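Local coordinates for nuclear polyadenylated rna-binding protein NAB2 (Saccharomyces cerevisiae, PDB 2V75), which binds the poly(A) tails of mRNAs and pre-mRNAs, protecting them from the exosome, and takes part in poly(A) tail length control and nuclear export, at residues V12-K17 and Q69-A74; E16-I21 and Y30-I35. All coordinates share one frame; numbering follows the deposited sequence.

Interaction 1: residues V12-K17 and Q69-A74; sequences VIVAEK and QTAFFA
Ile-13, Val-14 and Lys-17 meet Thr-70, Ala-71 and Ala-74 where two nearly antiparallel helices pack in the all-helical N-terminal domain of Nab2, whose sequence family belongs to the PWI-like clan. This is the Mlp1-binding domain, required for nuclear export of poly(A) RNA and of Nab2. The segment axes approach to 9.9 Å and their directions differ by 148°. At the nearest backbone pair an alanine faces a valine, with the CA atoms of Val-14 and Ala-71 6.1 Å apart.

Two of the three meetings are methyl against methyl: Ile-13 and Val-14 each bring a branched side chain to an alanine. CG2 of Ile-13 lies 3.8 Å from CB of Ala-74; with CG1 set beside the backbone N (chi1 -76°), it is the shorter branch that faces the alanine. One turn back along helix 61-79, CG2 of Val-14 stands 3.9 Å from CB of Ala-71. Both CB atoms of Ile-13 and Ala-74 point across the interface, and Ile-87 of helix 84-93 touches both side chains and covers that flank. Ile-39 of helix 28-40 packs on Ala-71.

Lys-17 and Thr-70, both partly exposed, close the other end. The lysine leaves its helix with CG anti to the backbone N and then bends at chi2 (66°), which carries its tail across the threonine. Its ammonium is hydrogen-bonded to OD1 of Asn-66, whose backbone O is in turn bonded to Thr-70 OG1. CE and NZ of Lys-17 each lie 3.7 Å from Thr-70 OG1, without a hydrogen bond between the two residues.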
loop_
_atom_site.group_PDB
_atom_site.type_symbol
_atom_site.label_atom_id
_atom_site.label_comp_id
_atom_site.label_asym_id
_atom_site.label_seq_id
_atom_site.Cartn_x
_atom_site.Cartn_y
_atom_site.Cartn_z
ATOM N N VAL A 12 -7.045 1.811 -4.131
ATOM C CA VAL A 12 -6.723 3.104 -4.771
ATOM C C VAL A 12 -5.635 3.831 -4.005
ATOM O O VAL A 12 -4.644 4.300 -4.564
ATOM C CB VAL A 12 -7.939 4.009 -4.891
ATOM C CG1 VAL A 12 -7.513 5.439 -5.244
ATOM C CG2 VAL A 12 -8.923 3.494 -5.956
ATOM N N ILE A 13 -5.723 3.811 -2.680
ATOM C CA ILE A 13 -4.746 4.525 -1.845
ATOM C C ILE A 13 -3.372 3.916 -1.960
ATOM O O ILE A 13 -2.359 4.605 -2.054
ATOM C CB ILE A 13 -5.179 4.540 -0.365
ATOM C CG1 ILE A 13 -6.303 5.564 -0.179
ATOM C CG2 ILE A 13 -3.996 4.848 0.578
ATOM C CD1 ILE A 13 -7.042 5.346 1.175
ATOM N N VAL A 14 -3.324 2.598 -2.025
ATOM C CA VAL A 14 -2.034 1.907 -2.231
ATOM C C VAL A 14 -1.413 2.209 -3.611
ATOM O O VAL A 14 -0.223 2.521 -3.704
ATOM C CB VAL A 14 -2.202 0.398 -1.958
ATOM C CG1 VAL A 14 -0.891 -0.400 -2.298
ATOM C CG2 VAL A 14 -2.547 0.153 -0.493
ATOM N N ALA A 15 -2.226 2.132 -4.657
ATOM C CA ALA A 15 -1.825 2.575 -5.989
ATOM C C ALA A 15 -1.278 4.006 -6.008
ATOM O O ALA A 15 -0.317 4.286 -6.712
ATOM C CB ALA A 15 -2.987 2.378 -7.003
ATOM N N GLU A 16 -1.898 4.922 -5.270
ATOM C CA GLU A 16 -1.439 6.303 -5.255
ATOM C C GLU A 16 -0.034 6.385 -4.644
ATOM O O GLU A 16 0.839 7.138 -5.118
ATOM C CB GLU A 16 -2.427 7.193 -4.487
ATOM C CG GLU A 16 -3.756 7.281 -5.131
ATOM C CD GLU A 16 -3.753 8.080 -6.412
ATOM O OE1 GLU A 16 -2.998 9.071 -6.568
ATOM O OE2 GLU A 16 -4.652 7.823 -7.233
ATOM N N LYS A 17 0.161 5.608 -3.597
ATOM C CA LYS A 17 1.469 5.551 -2.913
ATOM C C LYS A 17 2.533 4.974 -3.841
ATOM O O LYS A 17 3.593 5.579 -4.055
ATOM C CB LYS A 17 1.341 4.752 -1.635
ATOM C CG LYS A 17 2.660 4.562 -0.838
ATOM C CD LYS A 17 3.212 5.832 -0.295
ATOM C CE LYS A 17 4.473 5.480 0.512
ATOM N NZ LYS A 17 4.968 6.598 1.306
ATOM N N GLN A 69 3.402 -0.017 5.676
ATOM C CA GLN A 69 3.086 0.882 6.786
ATOM C C GLN A 69 1.993 1.879 6.422
ATOM O O GLN A 69 1.027 2.083 7.140
ATOM C CB GLN A 69 4.384 1.589 7.223
ATOM C CG GLN A 69 5.314 0.648 7.915
ATOM C CD GLN A 69 6.623 1.319 8.318
ATOM O OE1 GLN A 69 6.837 2.482 7.976
ATOM N NE2 GLN A 69 7.489 0.584 9.000
ATOM N N THR A 70 2.112 2.505 5.257
ATOM C CA THR A 70 1.127 3.472 4.839
ATOM C C THR A 70 -0.248 2.835 4.594
ATOM O O THR A 70 -1.273 3.395 5.001
ATOM C CB THR A 70 1.556 4.110 3.513
ATOM O OG1 THR A 70 2.790 4.777 3.731
ATOM C CG2 THR A 70 0.489 5.079 2.947
ATOM N N ALA A 71 -0.243 1.637 4.050
ATOM C CA ALA A 71 -1.472 0.904 3.787
ATOM C C ALA A 71 -2.190 0.611 5.102
ATOM O O ALA A 71 -3.373 0.843 5.190
ATOM C CB ALA A 71 -1.175 -0.424 3.081
ATOM N N PHE A 72 -1.505 0.040 6.084
ATOM C CA PHE A 72 -2.208 -0.318 7.308
ATOM C C PHE A 72 -2.707 0.943 7.993
ATOM O O PHE A 72 -3.777 1.016 8.589
ATOM C CB PHE A 72 -1.286 -1.072 8.264
ATOM C CG PHE A 72 -1.215 -2.564 8.061
ATOM C CD1 PHE A 72 -2.177 -3.411 8.583
ATOM C CD2 PHE A 72 -0.115 -3.129 7.452
ATOM C CE1 PHE A 72 -2.065 -4.800 8.421
ATOM C CE2 PHE A 72 0.014 -4.510 7.316
ATOM C CZ PHE A 72 -0.963 -5.348 7.812
ATOM N N PHE A 73 -1.870 1.970 7.984
ATOM C CA PHE A 73 -2.224 3.233 8.546
ATOM C C PHE A 73 -3.482 3.821 7.904
ATOM O O PHE A 73 -4.445 4.249 8.587
ATOM C CB PHE A 73 -1.014 4.169 8.480
ATOM C CG PHE A 73 -1.059 5.285 9.474
ATOM C CD1 PHE A 73 -0.410 5.225 10.711
ATOM C CD2 PHE A 73 -1.799 6.412 9.171
ATOM C CE1 PHE A 73 -0.468 6.288 11.597
ATOM C CE2 PHE A 73 -1.872 7.488 10.061
ATOM C CZ PHE A 73 -1.196 7.417 11.270
ATOM N N ALA A 74 -3.500 3.844 6.576
ATOM C CA ALA A 74 -4.634 4.346 5.801
ATOM C C ALA A 74 -5.927 3.563 6.093
ATOM O O ALA A 74 -6.981 4.180 6.271
ATOM C CB ALA A 74 -4.314 4.295 4.324
#

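Interaction 2: residues E16-I21 and Y30-I35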
loop_
_atom_site.group_PDB
_atom_site.type_symbol
_atom_site.label_atom_id
_atom_site.label_comp_id
_atom_site.label_asym_id
_atom_site.label_seq_id
_atom_site.Cartn_x
_atom_site.Cartn_y
_atom_site.Cartn_z
ATOM N N GLU A 16 -1.898 4.922 -5.270
ATOM C CA GLU A 16 -1.439 6.303 -5.255
ATOM C C GLU A 16 -0.034 6.385 -4.644
ATOM O O GLU A 16 0.839 7.138 -5.118
ATOM C CB GLU A 16 -2.427 7.193 -4.487
ATOM C CG GLU A 16 -3.756 7.281 -5.131
ATOM C CD GLU A 16 -3.753 8.080 -6.412
ATOM O OE1 GLU A 16 -2.998 9.071 -6.568
ATOM O OE2 GLU A 16 -4.652 7.823 -7.233
ATOM N N LYS A 17 0.161 5.608 -3.597
ATOM C CA LYS A 17 1.469 5.551 -2.913
ATOM C C LYS A 17 2.533 4.974 -3.841
ATOM O O LYS A 17 3.593 5.579 -4.055
ATOM C CB LYS A 17 1.341 4.752 -1.635
ATOM C CG LYS A 17 2.660 4.562 -0.838
ATOM C CD LYS A 17 3.212 5.832 -0.295
ATOM C CE LYS A 17 4.473 5.480 0.512
ATOM N NZ LYS A 17 4.968 6.598 1.306
ATOM N N LEU A 18 2.209 3.843 -4.467
ATOM C CA LEU A 18 3.102 3.214 -5.465
ATOM C C LEU A 18 3.467 4.144 -6.621
ATOM O O LEU A 18 4.619 4.207 -7.098
ATOM C CB LEU A 18 2.445 1.933 -5.964
ATOM C CG LEU A 18 2.230 0.813 -4.943
ATOM C CD1 LEU A 18 1.473 -0.325 -5.692
ATOM C CD2 LEU A 18 3.575 0.348 -4.350
ATOM N N ALA A 19 2.494 4.923 -7.091
ATOM C CA ALA A 19 2.750 5.806 -8.209
ATOM C C ALA A 19 3.803 6.866 -7.910
ATOM O O ALA A 19 4.290 7.534 -8.838
ATOM C CB ALA A 19 1.453 6.510 -8.661
ATOM N N GLY A 20 4.058 7.110 -6.636
ATOM C CA GLY A 20 4.965 8.202 -6.247
ATOM C C GLY A 20 6.394 7.726 -6.020
ATOM O O GLY A 20 7.300 8.522 -5.748
ATOM N N ILE A 21 6.607 6.429 -6.190
ATOM C CA ILE A 21 7.924 5.824 -5.954
ATOM C C ILE A 21 8.815 5.925 -7.184
ATOM O O ILE A 21 8.510 5.374 -8.253
ATOM C CB ILE A 21 7.790 4.329 -5.559
ATOM C CG1 ILE A 21 6.978 4.224 -4.279
ATOM C CG2 ILE A 21 9.174 3.650 -5.571
ATOM C CD1 ILE A 21 6.620 2.793 -3.896
ATOM N N TYR A 30 -1.825 -4.333 -9.973
ATOM C CA TYR A 30 -1.664 -5.696 -9.442
ATOM C C TYR A 30 -1.015 -5.696 -8.080
ATOM O O TYR A 30 -1.524 -6.378 -7.177
ATOM C CB TYR A 30 -0.807 -6.546 -10.367
ATOM C CG TYR A 30 -0.531 -7.942 -9.826
ATOM C CD1 TYR A 30 -1.535 -8.885 -9.787
ATOM C CD2 TYR A 30 0.729 -8.322 -9.379
ATOM C CE1 TYR A 30 -1.281 -10.181 -9.326
ATOM C CE2 TYR A 30 0.985 -9.623 -8.893
ATOM C CZ TYR A 30 -0.046 -10.537 -8.856
ATOM O OH TYR A 30 0.162 -11.846 -8.438
ATOM N N VAL A 31 0.100 -4.968 -7.932
ATOM C CA VAL A 31 0.785 -4.852 -6.621
ATOM C C VAL A 31 -0.219 -4.320 -5.572
ATOM O O VAL A 31 -0.311 -4.856 -4.459
ATOM C CB VAL A 31 2.076 -4.017 -6.680
ATOM C CG1 VAL A 31 2.706 -3.821 -5.274
ATOM C CG2 VAL A 31 3.106 -4.611 -7.661
ATOM N N ALA A 32 -1.004 -3.310 -5.911
ATOM C CA ALA A 32 -1.995 -2.785 -4.977
ATOM C C ALA A 32 -3.023 -3.862 -4.599
ATOM O O ALA A 32 -3.384 -4.042 -3.425
ATOM C CB ALA A 32 -2.696 -1.557 -5.581
ATOM N N GLU A 33 -3.473 -4.635 -5.572
ATOM C CA GLU A 33 -4.449 -5.685 -5.279
ATOM C C GLU A 33 -3.829 -6.744 -4.378
ATOM O O GLU A 33 -4.508 -7.295 -3.499
ATOM C CB GLU A 33 -4.943 -6.311 -6.570
ATOM C CG GLU A 33 -5.956 -5.425 -7.300
ATOM C CD GLU A 33 -7.397 -5.896 -7.126
ATOM O OE1 GLU A 33 -7.642 -6.858 -6.354
ATOM O OE2 GLU A 33 -8.284 -5.322 -7.806
ATOM N N TYR A 34 -2.575 -7.070 -4.646
ATOM C CA TYR A 34 -1.924 -8.144 -3.901
ATOM C C TYR A 34 -1.747 -7.665 -2.458
ATOM O O TYR A 34 -2.014 -8.415 -1.514
ATOM C CB TYR A 34 -0.556 -8.477 -4.472
ATOM C CG TYR A 34 -0.078 -9.858 -4.159
ATOM C CD1 TYR A 34 -0.338 -10.912 -4.988
ATOM C CD2 TYR A 34 0.603 -10.131 -2.998
ATOM C CE1 TYR A 34 0.098 -12.208 -4.679
ATOM C CE2 TYR A 34 1.015 -11.401 -2.691
ATOM C CZ TYR A 34 0.755 -12.446 -3.507
ATOM O OH TYR A 34 1.229 -13.682 -3.085
ATOM N N ILE A 35 -1.305 -6.432 -2.295
ATOM C CA ILE A 35 -1.143 -5.852 -0.958
ATOM C C ILE A 35 -2.435 -5.869 -0.138
ATOM O O ILE A 35 -2.473 -6.337 1.002
ATOM C CB ILE A 35 -0.497 -4.451 -0.995
ATOM C CG1 ILE A 35 0.965 -4.571 -1.466
ATOM C CG2 ILE A 35 -0.663 -3.758 0.390
ATOM C CD1 ILE A 35 1.644 -3.199 -1.635
#
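The backbone of 16-21 passes from helix 7-18 into a type I beta turn from Leu-18 to Ile-21, in which the N of Ile-21 is hydrogen-bonded to the O of Leu-18 at 3.1 Å. Segment 30-35, by contrast, is helical throughout and belongs to helix 28-40. The two segments come closest at Leu-18 and Ala-32, whose CA atoms are 7.9 Å apart; no hydrogen bond joins them, and side chains bridge the gap.

Leu-18 does most of the bridging. Its CG sits beside the backbone N (chi1 -64°) and CD1 extends from there towards the other helix. That one methyl reaches Val-31 CG1 at 3.7 Å and also lies 3.9 Å from Val-31 CB, meeting the valine over one branch and its root. The same CD1 lies 3.9 Å from the backbone N of Ala-32 and 4.3 Å from its CB. Leucine and valine run at a slant to each other, and all three residues are buried.

Neighbours complete the cluster: Phe-24, in the loop between the helices, packs on Leu-18, and Phe-56 packs on Val-31. Between these two segments the packing runs through Leu-18, while Val-14, further back on helix 7-18, adds contacts of its own to Ala-32 and Ile-35. This is plain apolar helix-loop-helix packing between consecutive helices of a small all-helical domain.

Interactions 1 and 2 show one helix serving two partners: helix 7-18 lies against helix 61-79 in the first and helix 28-40 in the second. Both are buried; their centres lie about 4 and 5 Å from the centre of the chain's structure and about 8 Å from each other. They meet through Val-14 and Ala-15, which pack on Ala-32, and share Glu-16 and Lys-17. The chemistry differs with position. Interaction 1 buries 216 Å² along a helix pair and adds a polar margin at its partly exposed end; interaction 2 buries 111 Å², is wholly apolar in its side chains and runs through Leu-18. The first spans distant sequence, the second successive helices.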